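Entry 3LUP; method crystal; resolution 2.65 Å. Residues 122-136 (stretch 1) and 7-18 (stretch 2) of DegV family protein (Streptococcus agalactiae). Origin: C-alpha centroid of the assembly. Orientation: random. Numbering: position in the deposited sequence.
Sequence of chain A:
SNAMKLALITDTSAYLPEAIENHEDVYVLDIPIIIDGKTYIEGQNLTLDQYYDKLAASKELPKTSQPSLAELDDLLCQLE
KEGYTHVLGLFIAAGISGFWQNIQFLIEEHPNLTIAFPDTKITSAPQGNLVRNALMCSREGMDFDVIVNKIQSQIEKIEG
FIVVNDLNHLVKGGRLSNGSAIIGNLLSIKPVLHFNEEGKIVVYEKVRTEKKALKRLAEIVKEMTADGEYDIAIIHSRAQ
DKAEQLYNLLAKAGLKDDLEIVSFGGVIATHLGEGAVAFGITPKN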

# COMPACT_ATOMS: atom_id res chain seq x y z
N ILE A 122 1.23 -1.86 5.54
CA ILE A 122 0.43 -1.01 4.68
C ILE A 122 0.76 -1.23 3.20
O ILE A 122 1.44 -2.21 2.85
CB ILE A 122 0.51 0.48 5.13
CG1 ILE A 122 -0.72 1.26 4.67
CG2 ILE A 122 1.88 1.13 4.82
CD1 ILE A 122 -2.00 0.84 5.43
N THR A 123 0.25 -0.37 2.34
CA THR A 123 0.54 -0.45 0.92
C THR A 123 0.14 0.87 0.29
O THR A 123 -0.14 1.82 1.00
CB THR A 123 -0.13 -1.69 0.25
OG1 THR A 123 0.39 -1.86 -1.07
CG2 THR A 123 -1.65 -1.57 0.20
N SER A 124 0.10 0.94 -1.04
CA SER A 124 -0.29 2.17 -1.73
C SER A 124 0.57 3.34 -1.23
O SER A 124 1.79 3.19 -1.11
CB SER A 124 -1.79 2.42 -1.54
OG SER A 124 -2.20 3.61 -2.20
N ALA A 125 -0.07 4.48 -0.91
CA ALA A 125 0.62 5.75 -0.72
C ALA A 125 1.45 5.89 0.56
O ALA A 125 2.55 6.48 0.53
CB ALA A 125 -0.35 6.90 -0.87
N PRO A 126 0.93 5.38 1.71
CA PRO A 126 1.77 5.34 2.91
C PRO A 126 3.07 4.58 2.70
O PRO A 126 4.12 5.01 3.20
CB PRO A 126 0.87 4.63 3.92
CG PRO A 126 -0.48 5.12 3.58
CD PRO A 126 -0.48 5.11 2.05
N GLN A 127 3.00 3.47 1.97
CA GLN A 127 4.18 2.69 1.64
C GLN A 127 5.19 3.56 0.89
O GLN A 127 6.37 3.59 1.24
CB GLN A 127 3.79 1.48 0.79
CG GLN A 127 4.67 0.22 0.99
CD GLN A 127 4.41 -0.84 -0.08
OE1 GLN A 127 3.28 -1.05 -0.52
NE2 GLN A 127 5.46 -1.50 -0.51
N GLY A 128 4.71 4.29 -0.12
CA GLY A 128 5.56 5.08 -0.99
C GLY A 128 6.16 6.22 -0.21
O GLY A 128 7.34 6.55 -0.38
N ASN A 129 5.35 6.81 0.65
CA ASN A 129 5.82 7.83 1.59
C ASN A 129 6.94 7.33 2.50
O ASN A 129 7.87 8.06 2.76
CB ASN A 129 4.67 8.34 2.44
CG ASN A 129 3.69 9.23 1.66
OD1 ASN A 129 2.61 9.54 2.17
ND2 ASN A 129 4.07 9.66 0.45
N LEU A 130 6.87 6.07 2.95
CA LEU A 130 7.95 5.49 3.75
C LEU A 130 9.27 5.46 3.00
O LEU A 130 10.31 5.77 3.55
CB LEU A 130 7.60 4.08 4.23
CG LEU A 130 6.57 4.01 5.36
CD1 LEU A 130 6.17 2.56 5.61
CD2 LEU A 130 7.06 4.70 6.63
N VAL A 131 9.21 5.07 1.73
CA VAL A 131 10.37 5.05 0.87
C VAL A 131 10.97 6.45 0.81
O VAL A 131 12.13 6.66 1.18
CB VAL A 131 10.00 4.54 -0.54
CG1 VAL A 131 11.16 4.69 -1.51
CG2 VAL A 131 9.50 3.08 -0.47
N ARG A 132 10.16 7.41 0.37
CA ARG A 132 10.53 8.81 0.36
C ARG A 132 11.12 9.30 1.70
O ARG A 132 12.15 9.96 1.72
CB ARG A 132 9.31 9.64 -0.03
CG ARG A 132 9.58 11.07 -0.40
CD ARG A 132 9.57 11.98 0.82
NE ARG A 132 8.39 11.76 1.65
CZ ARG A 132 7.19 12.28 1.43
NH1 ARG A 132 6.19 12.02 2.26
NH2 ARG A 132 6.99 13.07 0.37
N ASN A 133 10.45 8.98 2.81
CA ASN A 133 10.93 9.37 4.14
C ASN A 133 12.33 8.85 4.43
O ASN A 133 13.21 9.59 4.86
CB ASN A 133 9.97 8.93 5.25
CG ASN A 133 8.67 9.69 5.22
OD1 ASN A 133 8.46 10.53 4.35
ND2 ASN A 133 7.77 9.38 6.15
N ALA A 134 12.53 7.56 4.16
CA ALA A 134 13.81 6.92 4.42
C ALA A 134 14.90 7.60 3.60
O ALA A 134 16.03 7.73 4.04
CB ALA A 134 13.74 5.44 4.11
N LEU A 135 14.53 8.05 2.40
CA LEU A 135 15.45 8.77 1.53
C LEU A 135 15.94 10.09 2.11
O LEU A 135 17.14 10.34 2.12
CB LEU A 135 14.84 9.00 0.15
CG LEU A 135 15.38 8.10 -0.96
CD1 LEU A 135 15.05 6.64 -0.73
CD2 LEU A 135 14.83 8.57 -2.29
N MSE A 136 15.01 10.92 2.58
CA MSE A 136 15.37 12.20 3.19
C MSE A 136 16.19 12.00 4.48
O MSE A 136 17.06 12.82 4.80
CB MSE A 136 14.14 13.07 3.48
CG MSE A 136 13.07 13.18 2.40
SE MSE A 136 11.43 14.03 3.17
CE MSE A 136 12.11 15.86 3.41
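Stretch 2, residues 7-18: ALITDTSAYLPE

How does stretch 2 run relative to stretch 1? Strand 7-11 lies antiparallel to the helix that runs through Met136 and on beyond it, with 178° between their N-to-C directions and a closest axial approach of 9.6 Å. A type I turn from Asp11 to Ala14 then leads into an extended segment, Ala14 to Pro17, that passes Ser124, then Gly128, and reaches Arg132.

What joins the two backbones? A single beta bridge pairs Ser124 with Ala14, their CA atoms 4.3 Å apart. Tyr15 N donates to Ser124 O at 2.8 Å, nearly straight, while Ser124 N makes a weak bond to Ser13 O at 2.9 Å. Farther along, Gly128 CA lies 3.3 Å from Tyr15 O; a CB on Gly128 would clash with that oxygen, so its absence allows the close approach.

Which polar side chains gather at the turn? Asp11 OD1 accepts from Ser13 OG at 2.7 Å and, weakly, from Gln127 NE2 at 3.5 Å. Gln127 OE1 lies 2.9 Å from Ser13 OG and accepts from Thr123 OG1 at 3.1 Å.

Where is the apolar packing? Leu8 points toward the helix: its CD2 is 3.8 Å from Val131 CG1 and 3.9 Å from Ala134 CB, and its CD1 is 3.4 Å from Leu135 CD1. Pro17 CG sits 3.8 Å from Arg132 CB and covers one face of the Arg132 guanidinium.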

# COMPACT_ATOMS: atom_id res chain seq x y z
N ALA A 7 20.45 1.31 -0.47
CA ALA A 7 19.49 1.06 -1.53
C ALA A 7 18.10 0.95 -0.94
O ALA A 7 17.92 0.48 0.20
CB ALA A 7 19.84 -0.19 -2.27
N LEU A 8 17.12 1.38 -1.72
CA LEU A 8 15.74 1.19 -1.33
C LEU A 8 14.96 0.28 -2.25
O LEU A 8 14.86 0.53 -3.46
CB LEU A 8 15.02 2.53 -1.10
CG LEU A 8 15.02 2.78 0.40
CD1 LEU A 8 16.12 3.75 0.77
CD2 LEU A 8 13.67 3.23 0.92
N ILE A 9 14.42 -0.79 -1.67
CA ILE A 9 13.61 -1.71 -2.46
C ILE A 9 12.15 -1.73 -1.99
O ILE A 9 11.84 -1.74 -0.78
CB ILE A 9 14.19 -3.14 -2.52
CG1 ILE A 9 15.59 -3.14 -3.13
CG2 ILE A 9 13.36 -4.03 -3.42
CD1 ILE A 9 16.70 -2.88 -2.16
N THR A 10 11.27 -1.71 -2.99
CA THR A 10 9.84 -1.73 -2.79
C THR A 10 9.19 -2.50 -3.92
O THR A 10 9.88 -3.05 -4.76
CB THR A 10 9.26 -0.31 -2.68
OG1 THR A 10 7.86 -0.39 -2.37
CG2 THR A 10 9.47 0.48 -3.97
N ASP A 11 7.87 -2.55 -3.93
CA ASP A 11 7.16 -3.24 -4.99
C ASP A 11 6.18 -2.26 -5.62
O ASP A 11 6.01 -1.16 -5.12
CB ASP A 11 6.47 -4.50 -4.47
CG ASP A 11 5.62 -4.24 -3.23
OD1 ASP A 11 4.69 -3.39 -3.30
OD2 ASP A 11 5.90 -4.89 -2.18
N THR A 12 5.56 -2.66 -6.71
CA THR A 12 4.70 -1.76 -7.47
C THR A 12 3.36 -1.44 -6.78
O THR A 12 2.60 -0.61 -7.29
CB THR A 12 4.44 -2.29 -8.88
OG1 THR A 12 3.76 -3.54 -8.79
CG2 THR A 12 5.74 -2.48 -9.64
N SER A 13 3.09 -2.05 -5.63
CA SER A 13 1.89 -1.70 -4.86
C SER A 13 2.08 -0.39 -4.10
O SER A 13 1.10 0.23 -3.68
CB SER A 13 1.49 -2.83 -3.91
OG SER A 13 2.19 -2.75 -2.67
N ALA A 14 3.32 0.02 -3.89
CA ALA A 14 3.63 1.30 -3.25
C ALA A 14 3.33 2.43 -4.22
O ALA A 14 3.70 2.36 -5.39
CB ALA A 14 5.07 1.34 -2.84
N TYR A 15 2.66 3.47 -3.75
CA TYR A 15 2.45 4.63 -4.60
C TYR A 15 3.52 5.65 -4.29
O TYR A 15 3.52 6.28 -3.23
CB TYR A 15 1.05 5.20 -4.44
CG TYR A 15 0.78 6.30 -5.42
CD1 TYR A 15 0.05 6.05 -6.58
CD2 TYR A 15 1.26 7.60 -5.21
CE1 TYR A 15 -0.20 7.07 -7.50
CE2 TYR A 15 1.02 8.61 -6.12
CZ TYR A 15 0.29 8.33 -7.26
OH TYR A 15 0.04 9.33 -8.17
N LEU A 16 4.44 5.81 -5.24
CA LEU A 16 5.65 6.61 -5.05
C LEU A 16 5.45 8.09 -5.36
O LEU A 16 5.00 8.43 -6.47
CB LEU A 16 6.81 6.06 -5.87
CG LEU A 16 7.33 4.67 -5.47
CD1 LEU A 16 8.44 4.22 -6.41
CD2 LEU A 16 7.80 4.59 -4.00
N PRO A 17 5.78 8.97 -4.39
CA PRO A 17 5.74 10.43 -4.61
C PRO A 17 6.44 10.81 -5.92
O PRO A 17 7.30 10.07 -6.40
CB PRO A 17 6.50 11.00 -3.40
CG PRO A 17 6.36 9.95 -2.33
CD PRO A 17 6.24 8.62 -3.02
N GLU A 18 6.07 11.94 -6.52
CA GLU A 18 6.67 12.33 -7.81
C GLU A 18 8.21 12.48 -7.74
O GLU A 18 8.93 11.99 -8.63
CB GLU A 18 5.98 13.64 -8.37